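Long-range contacts in MMS19 nucleotide excision repair protein homolog (Mus musculus, PDB 6TBL), which is probably a key component of the cytosolic iron-sulfur assembly complex that delivers clusters to proteins of DNA metabolism, the present chain being the protein's C-terminal HEAT-repeat part: residues Glu15-Pro20 and Thr52-Leu57; Cys31-Leu36 and Ala69-His74; Ala64-Ala69 and Arg104-Glu109; Ala75-Pro80 and Gly115-Leu120. One frame throughout, in Å; residues are numbered along the deposited sequence.

Contact 1. Residues Glu15-Pro20 and Thr52-Leu57; sequences EALSCP and TKFLNL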
# COMPACT_ATOMS: atom_id res chain seq x y z
N GLU A 15 0.63 40.39 -3.81
CA GLU A 15 -0.68 40.73 -3.27
C GLU A 15 -1.79 40.61 -4.31
O GLU A 15 -2.95 40.45 -3.93
CB GLU A 15 -0.66 42.14 -2.68
CG GLU A 15 0.07 42.22 -1.35
CD GLU A 15 -0.62 41.41 -0.27
OE1 GLU A 15 -1.87 41.47 -0.19
OE2 GLU A 15 0.08 40.71 0.49
N ALA A 16 -1.45 40.69 -5.59
CA ALA A 16 -2.46 40.51 -6.63
C ALA A 16 -2.97 39.07 -6.70
O ALA A 16 -4.06 38.84 -7.23
CB ALA A 16 -1.91 40.93 -7.99
N LEU A 17 -2.20 38.11 -6.19
CA LEU A 17 -2.64 36.72 -6.18
C LEU A 17 -3.85 36.51 -5.27
O LEU A 17 -4.59 35.54 -5.47
CB LEU A 17 -1.50 35.81 -5.74
CG LEU A 17 -0.28 35.77 -6.66
CD1 LEU A 17 0.87 35.04 -5.99
CD2 LEU A 17 -0.63 35.11 -7.98
N SER A 18 -4.05 37.38 -4.29
CA SER A 18 -5.19 37.30 -3.39
C SER A 18 -6.40 38.07 -3.90
O SER A 18 -7.46 38.02 -3.27
CB SER A 18 -4.81 37.81 -2.00
OG SER A 18 -3.61 37.20 -1.56
N CYS A 19 -6.28 38.78 -5.02
CA CYS A 19 -7.38 39.58 -5.53
C CYS A 19 -8.49 38.68 -6.04
O CYS A 19 -8.22 37.74 -6.81
CB CYS A 19 -6.89 40.51 -6.64
SG CYS A 19 -8.19 41.47 -7.43
N PRO A 20 -9.75 38.91 -5.65
CA PRO A 20 -10.83 38.02 -6.12
C PRO A 20 -11.11 38.12 -7.61
O PRO A 20 -11.74 37.21 -8.16
CB PRO A 20 -12.05 38.48 -5.29
CG PRO A 20 -11.47 39.22 -4.13
CD PRO A 20 -10.22 39.86 -4.63
N THR A 52 1.62 28.75 -1.55
CA THR A 52 0.28 28.83 -0.99
C THR A 52 -0.72 29.38 -2.00
O THR A 52 -1.75 28.75 -2.28
CB THR A 52 0.29 29.70 0.27
OG1 THR A 52 1.35 29.27 1.14
CG2 THR A 52 -1.03 29.59 1.01
N LYS A 53 -0.41 30.55 -2.58
CA LYS A 53 -1.38 31.22 -3.44
C LYS A 53 -1.55 30.50 -4.77
O LYS A 53 -2.67 30.44 -5.31
CB LYS A 53 -0.96 32.67 -3.67
CG LYS A 53 -1.17 33.55 -2.46
CD LYS A 53 -2.61 33.45 -1.98
CE LYS A 53 -2.81 34.19 -0.66
NZ LYS A 53 -4.19 34.01 -0.15
N PHE A 54 -0.47 29.94 -5.32
CA PHE A 54 -0.59 29.19 -6.57
C PHE A 54 -1.52 28.00 -6.40
O PHE A 54 -2.35 27.72 -7.28
CB PHE A 54 0.79 28.72 -7.04
CG PHE A 54 1.66 29.83 -7.57
CD1 PHE A 54 1.13 31.08 -7.84
CD2 PHE A 54 3.00 29.61 -7.81
CE1 PHE A 54 1.94 32.10 -8.33
CE2 PHE A 54 3.81 30.62 -8.30
CZ PHE A 54 3.28 31.86 -8.56
N LEU A 55 -1.42 27.29 -5.27
CA LEU A 55 -2.29 26.14 -5.04
C LEU A 55 -3.75 26.57 -4.91
O LEU A 55 -4.64 25.90 -5.44
CB LEU A 55 -1.84 25.39 -3.79
CG LEU A 55 -0.50 24.66 -3.88
CD1 LEU A 55 -0.11 24.06 -2.54
CD2 LEU A 55 -0.56 23.58 -4.96
N ASN A 56 -4.01 27.69 -4.22
CA ASN A 56 -5.38 28.18 -4.12
C ASN A 56 -5.94 28.53 -5.49
O ASN A 56 -7.09 28.20 -5.80
CB ASN A 56 -5.43 29.40 -3.19
CG ASN A 56 -5.13 29.04 -1.75
OD1 ASN A 56 -6.01 28.60 -1.01
ND2 ASN A 56 -3.88 29.23 -1.35
N LEU A 57 -5.14 29.19 -6.33
CA LEU A 57 -5.61 29.58 -7.65
C LEU A 57 -5.80 28.39 -8.57
O LEU A 57 -6.53 28.50 -9.56
CB LEU A 57 -4.63 30.58 -8.27
CG LEU A 57 -4.52 31.92 -7.55
CD1 LEU A 57 -3.42 32.76 -8.16
CD2 LEU A 57 -5.85 32.66 -7.59
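Leu17 and Lys53 bring the two backbones closest, their CA atoms 6.3 Å apart. The chain of Glu15-Pro20 is leaving helix 9-16 here, through a type I beta turn from Ala16 to Cys19 closed by the bond from Cys19 N to Ala16 O, whereas Thr52-Leu57 is helical throughout. Leu17 points toward the helix and supplies most of its own segment's buried surface. Its CG stands anti to the carbonyl carbon (chi1 -64°). Of the two methyls beyond it, CD1 lies 3.8 Å from Lys53 CB, and CD2 packs 3.7 Å from Leu57 CD1, the two leucine side chains meeting at about a right angle. Both methyls also reach Phe54 CE1, CD1 obliquely at 3.9 Å and CD2 at the ring edge, in plane, at 4.0 Å. The pairing joins HEAT repeat 2 to HEAT repeat 3, and Leu32 of helix 22-38 also packs on Leu17. An alanine at Leu17 would probably open a gap beside Phe54 and Leu57, whose CE1 and CD1 would lose their methyl partners. Toward solvent, Ser18 OG approaches the aliphatic end of Lys53, with CE at 3.2 Å; no hydrogen bond joins the two side chains.

Contact 2. Residues Cys31-Leu36 and Ala69-His74; sequences CLQPLL and ALQCMH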
# COMPACT_ATOMS: atom_id res chain seq x y z
N CYS A 31 2.97 37.57 -15.24
CA CYS A 31 4.21 38.22 -14.88
C CYS A 31 5.09 37.36 -13.99
O CYS A 31 6.32 37.43 -14.08
CB CYS A 31 3.93 39.54 -14.16
SG CYS A 31 3.10 40.77 -15.16
N LEU A 32 4.48 36.54 -13.13
CA LEU A 32 5.23 35.77 -12.15
C LEU A 32 5.98 34.61 -12.78
O LEU A 32 7.10 34.30 -12.36
CB LEU A 32 4.29 35.28 -11.05
CG LEU A 32 3.76 36.38 -10.13
CD1 LEU A 32 2.66 35.85 -9.23
CD2 LEU A 32 4.90 36.96 -9.30
N GLN A 33 5.39 33.95 -13.78
CA GLN A 33 6.04 32.79 -14.38
C GLN A 33 7.41 33.11 -14.96
O GLN A 33 8.37 32.38 -14.66
CB GLN A 33 5.12 32.16 -15.42
CG GLN A 33 5.79 31.07 -16.24
CD GLN A 33 4.82 30.34 -17.14
OE1 GLN A 33 3.61 30.53 -17.05
NE2 GLN A 33 5.35 29.49 -18.01
N PRO A 34 7.59 34.15 -15.79
CA PRO A 34 8.95 34.45 -16.26
C PRO A 34 9.91 34.83 -15.14
O PRO A 34 11.10 34.51 -15.22
CB PRO A 34 8.74 35.63 -17.23
CG PRO A 34 7.30 35.57 -17.60
CD PRO A 34 6.60 35.07 -16.38
N LEU A 35 9.41 35.49 -14.09
CA LEU A 35 10.27 35.81 -12.95
C LEU A 35 10.76 34.54 -12.26
O LEU A 35 11.91 34.47 -11.82
CB LEU A 35 9.52 36.70 -11.96
CG LEU A 35 9.02 38.04 -12.51
CD1 LEU A 35 8.26 38.81 -11.44
CD2 LEU A 35 10.17 38.87 -13.05
N LEU A 36 9.89 33.52 -12.16
CA LEU A 36 10.32 32.26 -11.58
C LEU A 36 11.38 31.58 -12.43
O LEU A 36 12.26 30.90 -11.90
CB LEU A 36 9.12 31.33 -11.40
CG LEU A 36 8.03 31.80 -10.44
CD1 LEU A 36 6.82 30.88 -10.48
CD2 LEU A 36 8.58 31.91 -9.02
N ALA A 69 -2.12 29.00 -12.99
CA ALA A 69 -1.62 28.69 -11.65
C ALA A 69 -0.74 27.45 -11.66
O ALA A 69 0.32 27.42 -11.03
CB ALA A 69 -2.78 28.52 -10.68
N LEU A 70 -1.16 26.41 -12.39
CA LEU A 70 -0.37 25.18 -12.45
C LEU A 70 0.91 25.39 -13.25
O LEU A 70 1.93 24.76 -12.95
CB LEU A 70 -1.20 24.05 -13.06
CG LEU A 70 -2.41 23.61 -12.24
CD1 LEU A 70 -3.21 22.57 -12.99
CD2 LEU A 70 -1.97 23.08 -10.88
N GLN A 71 0.89 26.25 -14.27
CA GLN A 71 2.11 26.55 -15.00
C GLN A 71 3.13 27.25 -14.12
O GLN A 71 4.34 27.07 -14.31
CB GLN A 71 1.80 27.39 -16.24
CG GLN A 71 0.95 26.68 -17.28
CD GLN A 71 0.64 27.55 -18.48
OE1 GLN A 71 1.05 28.71 -18.54
NE2 GLN A 71 -0.08 26.99 -19.44
N CYS A 72 2.67 28.05 -13.16
CA CYS A 72 3.58 28.64 -12.19
C CYS A 72 4.10 27.60 -11.21
O CYS A 72 5.26 27.65 -10.79
CB CYS A 72 2.90 29.79 -11.45
SG CYS A 72 2.79 31.31 -12.40
N MET A 73 3.24 26.65 -10.82
CA MET A 73 3.68 25.54 -9.99
C MET A 73 4.78 24.75 -10.68
O MET A 73 5.73 24.28 -10.03
CB MET A 73 2.51 24.63 -9.64
CG MET A 73 1.52 25.24 -8.67
SD MET A 73 2.31 25.62 -7.10
CE MET A 73 2.87 23.99 -6.61
N HIS A 74 4.67 24.58 -12.00
CA HIS A 74 5.74 23.96 -12.76
C HIS A 74 6.98 24.85 -12.77
O HIS A 74 8.10 24.37 -12.56
CB HIS A 74 5.27 23.69 -14.19
CG HIS A 74 6.28 22.98 -15.04
ND1 HIS A 74 7.28 23.65 -15.71
CD2 HIS A 74 6.43 21.67 -15.35
CE1 HIS A 74 8.01 22.78 -16.39
NE2 HIS A 74 7.51 21.57 -16.18
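Gln33 and Cys72 are the nearest residues of the two segments, which lie on helices in equivalent places of successive HEAT repeats, helix 22-38 in repeat 2 and helix 63-76 in repeat 3. The short axes run nearly parallel, 9° apart in direction and 9.3 Å at their nearest, with the CA atoms of Gln33 and Cys72 separated by 5.3 Å. Apolar contact centres on Cys72. Its SG, anti to the carbonyl carbon and beside the backbone N, lies 3.9 Å from Gln33 CB and more loosely near Leu32 CB. One turn further on, Leu36 CD1 rests 4.2 Å from Cys72 CB and also reaches the backbone carbonyl of Cys72. Phe54 of helix 47-57 packs on both Leu36 and Cys72, so this apolar side continues into the buried interior. Polar contact is confined to the two glutamines and includes no hydrogen bond. Gln33 extends with CG anti to the backbone N (chi1 171°), and its carboxamide crosses that of Gln71 with the planes 83° apart. As modelled, the two acceptors face one another, Gln33 OE1 lying 3.5 Å from Gln71 OE1, and the same Gln33 oxygen is 3.7 Å from Gln71 CB.

Contact 3. Residues Ala64-Ala69 and Arg104-Glu109; sequences AVRIAA and RLVRKE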
# COMPACT_ATOMS: atom_id res chain seq x y z
N ALA A 64 -8.93 29.19 -17.17
CA ALA A 64 -7.67 29.83 -17.55
C ALA A 64 -6.81 30.12 -16.33
O ALA A 64 -5.58 30.02 -16.40
CB ALA A 64 -7.95 31.11 -18.33
N VAL A 65 -7.43 30.48 -15.21
CA VAL A 65 -6.68 30.74 -13.99
C VAL A 65 -6.04 29.45 -13.47
O VAL A 65 -4.86 29.43 -13.11
CB VAL A 65 -7.58 31.40 -12.93
CG1 VAL A 65 -6.85 31.50 -11.60
CG2 VAL A 65 -8.01 32.78 -13.39
N ARG A 66 -6.81 28.36 -13.43
CA ARG A 66 -6.26 27.09 -12.98
C ARG A 66 -5.07 26.67 -13.83
O ARG A 66 -4.07 26.16 -13.31
CB ARG A 66 -7.34 26.01 -13.00
CG ARG A 66 -8.38 26.15 -11.90
CD ARG A 66 -9.35 24.97 -11.88
NE ARG A 66 -10.57 25.22 -12.64
CZ ARG A 66 -10.89 24.60 -13.77
NH1 ARG A 66 -10.08 23.69 -14.29
NH2 ARG A 66 -12.02 24.90 -14.39
N ILE A 67 -5.16 26.90 -15.14
CA ILE A 67 -4.05 26.56 -16.04
C ILE A 67 -2.82 27.40 -15.72
O ILE A 67 -1.72 26.88 -15.54
CB ILE A 67 -4.48 26.71 -17.50
CG1 ILE A 67 -5.50 25.63 -17.87
CG2 ILE A 67 -3.27 26.68 -18.43
CD1 ILE A 67 -6.03 25.76 -19.27
N ALA A 68 -3.01 28.72 -15.63
CA ALA A 68 -1.88 29.60 -15.34
C ALA A 68 -1.28 29.30 -13.97
O ALA A 68 -0.05 29.34 -13.81
CB ALA A 68 -2.32 31.06 -15.43
N ALA A 69 -2.12 29.00 -12.99
CA ALA A 69 -1.62 28.69 -11.65
C ALA A 69 -0.74 27.45 -11.66
O ALA A 69 0.32 27.42 -11.03
CB ALA A 69 -2.78 28.52 -10.68
N ARG A 104 -9.59 18.53 -19.58
CA ARG A 104 -8.33 17.92 -20.00
C ARG A 104 -7.19 18.93 -19.96
O ARG A 104 -6.09 18.62 -19.49
CB ARG A 104 -8.46 17.33 -21.40
CG ARG A 104 -9.31 16.07 -21.48
CD ARG A 104 -9.39 15.55 -22.91
NE ARG A 104 -10.03 16.52 -23.81
CZ ARG A 104 -11.31 16.49 -24.14
NH1 ARG A 104 -12.10 15.54 -23.67
NH2 ARG A 104 -11.80 17.41 -24.96
N LEU A 105 -7.44 20.15 -20.45
CA LEU A 105 -6.37 21.13 -20.58
C LEU A 105 -5.74 21.47 -19.24
O LEU A 105 -4.53 21.70 -19.16
CB LEU A 105 -6.91 22.40 -21.25
CG LEU A 105 -7.29 22.20 -22.72
CD1 LEU A 105 -7.90 23.46 -23.29
CD2 LEU A 105 -6.07 21.78 -23.52
N VAL A 106 -6.53 21.49 -18.17
CA VAL A 106 -5.95 21.78 -16.87
C VAL A 106 -5.30 20.53 -16.27
O VAL A 106 -4.26 20.62 -15.61
CB VAL A 106 -7.01 22.38 -15.93
CG1 VAL A 106 -8.26 21.56 -15.97
CG2 VAL A 106 -6.49 22.50 -14.51
N ARG A 107 -5.87 19.35 -16.52
CA ARG A 107 -5.24 18.12 -16.05
C ARG A 107 -3.85 17.95 -16.66
O ARG A 107 -2.91 17.53 -15.97
CB ARG A 107 -6.11 16.92 -16.39
CG ARG A 107 -7.28 16.69 -15.45
CD ARG A 107 -8.00 15.41 -15.81
NE ARG A 107 -9.10 15.65 -16.74
CZ ARG A 107 -9.50 14.77 -17.65
NH1 ARG A 107 -8.88 13.60 -17.75
NH2 ARG A 107 -10.51 15.06 -18.45
N LYS A 108 -3.70 18.27 -17.95
CA LYS A 108 -2.40 18.19 -18.60
C LYS A 108 -1.36 19.03 -17.86
O LYS A 108 -0.23 18.57 -17.64
CB LYS A 108 -2.52 18.64 -20.05
CG LYS A 108 -1.18 18.85 -20.75
CD LYS A 108 -1.37 19.44 -22.14
CE LYS A 108 -0.03 19.87 -22.73
NZ LYS A 108 -0.18 20.45 -24.09
N GLU A 109 -1.73 20.25 -17.46
CA GLU A 109 -0.80 21.09 -16.71
C GLU A 109 -0.54 20.53 -15.32
O GLU A 109 0.58 20.66 -14.80
CB GLU A 109 -1.35 22.51 -16.61
CG GLU A 109 -1.73 23.12 -17.95
CD GLU A 109 -0.54 23.31 -18.88
OE1 GLU A 109 0.59 23.46 -18.37
OE2 GLU A 109 -0.74 23.32 -20.11
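Ile67 lies across Val106 where helix 63-76 of HEAT repeat 3 meets helix 104-118 of repeat 4. These helices are neighbours in the stack of repeats and run almost parallel, their short axes 13° apart in direction and 8.9 Å at closest approach; the CA atoms of Ile67 and Val106 are 5.2 Å apart. Ile67 meets each of its three partners at a slant and gives each a different carbon. CD1 reaches Leu105 CB at 4.0 Å, CG1 lies 4.1 Å from Val106 CB, and CG2, which is anti to the backbone N, packs 3.9 Å from Glu109 CG. Contact with Glu109 is thus through its aliphatic part. An alanine at Ile67 would probably open a gap between the helices, leaving Leu105 CB, Val106 CB and Glu109 CG without these apolar neighbours. Val106 also faces Arg66, again obliquely: its rotamer (chi1 49°) puts CG1 at the guanidinium and CG2 near Arg66 CB. The guanidinium owes its polar anchorage to other groups, NE bonding to Ser60 O and NH1 forming a salt bridge with Asp101, which probably holds it beside the valine. Arg107 of the same segment as Val106 forms a salt bridge with an acidic side chain of another protein chain. Val106 CG1 meets the guanidinium at its edge, in plane, 3.3 Å from Arg66 NH1.

Contact 4. Residues Ala75-Pro80 and Gly115-Leu120; sequences ALTRLP and GEWFLL. With K (potassium ion), chain G.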
# COMPACT_ATOMS: atom_id res chain seq x y z
N ALA A 75 6.79 26.16 -12.98
CA ALA A 75 7.92 27.08 -13.03
C ALA A 75 8.61 27.23 -11.68
O ALA A 75 9.78 27.62 -11.64
CB ALA A 75 7.46 28.45 -13.54
N LEU A 76 7.91 26.94 -10.58
CA LEU A 76 8.53 27.00 -9.27
C LEU A 76 9.70 26.03 -9.15
O LEU A 76 10.65 26.30 -8.40
CB LEU A 76 7.50 26.70 -8.18
CG LEU A 76 6.73 27.87 -7.58
CD1 LEU A 76 5.78 27.38 -6.51
CD2 LEU A 76 7.70 28.89 -7.00
N THR A 77 9.67 24.92 -9.88
CA THR A 77 10.73 23.93 -9.78
C THR A 77 12.07 24.43 -10.30
O THR A 77 13.07 23.71 -10.16
CB THR A 77 10.33 22.65 -10.53
OG1 THR A 77 10.19 22.93 -11.92
CG2 THR A 77 9.00 22.12 -9.99
N ARG A 78 12.13 25.63 -10.89
CA ARG A 78 13.40 26.21 -11.31
C ARG A 78 14.15 26.85 -10.15
O ARG A 78 15.35 27.10 -10.26
CB ARG A 78 13.17 27.24 -12.42
CG ARG A 78 14.45 27.70 -13.11
CD ARG A 78 14.21 27.97 -14.58
NE ARG A 78 13.73 26.78 -15.28
CZ ARG A 78 13.54 26.72 -16.60
NH1 ARG A 78 13.80 27.78 -17.35
NH2 ARG A 78 13.11 25.60 -17.15
N LEU A 79 13.46 27.13 -9.03
CA LEU A 79 14.13 27.65 -7.85
C LEU A 79 15.12 26.62 -7.31
O LEU A 79 15.05 25.44 -7.67
CB LEU A 79 13.10 28.02 -6.78
CG LEU A 79 11.94 28.93 -7.20
CD1 LEU A 79 11.14 29.37 -5.99
CD2 LEU A 79 12.42 30.13 -7.99
N PRO A 80 16.06 27.05 -6.47
CA PRO A 80 17.01 26.10 -5.88
C PRO A 80 16.29 24.96 -5.17
O PRO A 80 15.36 25.17 -4.39
CB PRO A 80 17.80 26.96 -4.90
CG PRO A 80 17.78 28.32 -5.51
CD PRO A 80 16.43 28.45 -6.17
N GLY A 115 4.69 16.19 -12.06
CA GLY A 115 5.80 15.34 -12.48
C GLY A 115 7.15 15.95 -12.19
O GLY A 115 8.11 15.23 -11.88
N GLU A 116 7.26 17.28 -12.28
CA GLU A 116 8.52 17.94 -11.98
C GLU A 116 8.77 18.03 -10.48
O GLU A 116 9.93 18.12 -10.06
CB GLU A 116 8.56 19.33 -12.61
CG GLU A 116 8.69 19.30 -14.12
CD GLU A 116 9.98 18.64 -14.57
OE1 GLU A 116 11.03 18.92 -13.96
OE2 GLU A 116 9.94 17.85 -15.53
N TRP A 117 7.71 18.02 -9.67
CA TRP A 117 7.89 18.01 -8.22
C TRP A 117 8.28 16.64 -7.69
O TRP A 117 8.80 16.55 -6.58
CB TRP A 117 6.62 18.51 -7.53
CG TRP A 117 6.51 20.00 -7.53
CD1 TRP A 117 6.05 20.79 -8.55
CD2 TRP A 117 6.87 20.90 -6.47
NE1 TRP A 117 6.10 22.11 -8.18
CE2 TRP A 117 6.59 22.21 -6.91
CE3 TRP A 117 7.38 20.71 -5.18
CZ2 TRP A 117 6.82 23.32 -6.11
CZ3 TRP A 117 7.61 21.83 -4.39
CH2 TRP A 117 7.33 23.11 -4.86
N PHE A 118 8.04 15.58 -8.47
CA PHE A 118 8.54 14.26 -8.08
C PHE A 118 10.05 14.16 -8.25
O PHE A 118 10.70 13.36 -7.56
CB PHE A 118 7.85 13.17 -8.91
CG PHE A 118 6.55 12.70 -8.33
CD1 PHE A 118 6.53 11.80 -7.28
CD2 PHE A 118 5.34 13.15 -8.84
CE1 PHE A 118 5.33 11.36 -6.75
CE2 PHE A 118 4.14 12.71 -8.32
CZ PHE A 118 4.14 11.82 -7.27
N LEU A 119 10.63 14.95 -9.15
CA LEU A 119 12.04 14.86 -9.48
C LEU A 119 12.92 15.75 -8.61
O LEU A 119 14.12 15.85 -8.88
CB LEU A 119 12.26 15.23 -10.95
CG LEU A 119 11.42 14.48 -11.99
CD1 LEU A 119 11.63 15.08 -13.37
CD2 LEU A 119 11.76 13.00 -11.98
N LEU A 120 12.37 16.42 -7.60
CA LEU A 120 13.19 17.30 -6.78
C LEU A 120 14.16 16.51 -5.92
O LEU A 120 15.37 16.75 -5.95
CB LEU A 120 12.29 18.20 -5.92
CG LEU A 120 11.59 19.32 -6.70
CD1 LEU A 120 10.72 20.13 -5.77
CD2 LEU A 120 12.61 20.21 -7.40
K K G . 15.56 22.83 -9.15
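Thr77 faces Glu116 and Trp117 where the C-terminal end of helix 63-76, in HEAT repeat 3, turns beside the last turn of helix 104-118, in repeat 4. Glu116 comes first along the second segment; its CB lies 3.9 Å from Thr77 CG2, the two side chains crossing at about a right angle. Trp117 follows and carries the largest share, about half, of this segment's contact. Its CG is anti to the carbonyl carbon, and chi2 of 82° turns the indole to present one face to Thr77 CG2, which stands over the five-membered ring at 3.7 Å from the centroid and 24° off the normal, a CH-pi contact. Further out on the indole, CZ2 is 4.0 Å from Leu76 CB. Two hydrogen bonds to the preceding turn of helix 63-76 hold these groups: Trp117 NE1 to Met73 O, and Thr77 OG1 to His74 O. Past the helix end, Leu120 CD2 comes within 4.5 Å of Thr77 O, a loose approach. That carbonyl also serves a potassium ion at the type I beta turn from Leu76 to Leu79, where Thr81 OG1 is a third ligand. The potassium ion lies 2.8 Å from Thr77 O and 3.0 Å from Leu79 O.

In the fold
Helix 63-76 is the common element: it supplies one segment each to contacts 2, 3 and 4, and contacts 2 and 3 share Ala69. Contacts 1 and 2 join HEAT repeats 2 and 3, contacts 3 and 4 repeats 3 and 4, so the four tie three successive repeats into one all-helical stack. Contact 2 lies nearest the chain's centre, about 6 Å away, with its centre about 12 Å from those of the others. Contacts 1 and 4, on opposite sides of the chain's centre, have centres about 20 Å apart, yet Phe54 touches Leu76. Along the chain, contact 1 closes before 3 and 4 open, and 2 before 4; the other pairs interleave.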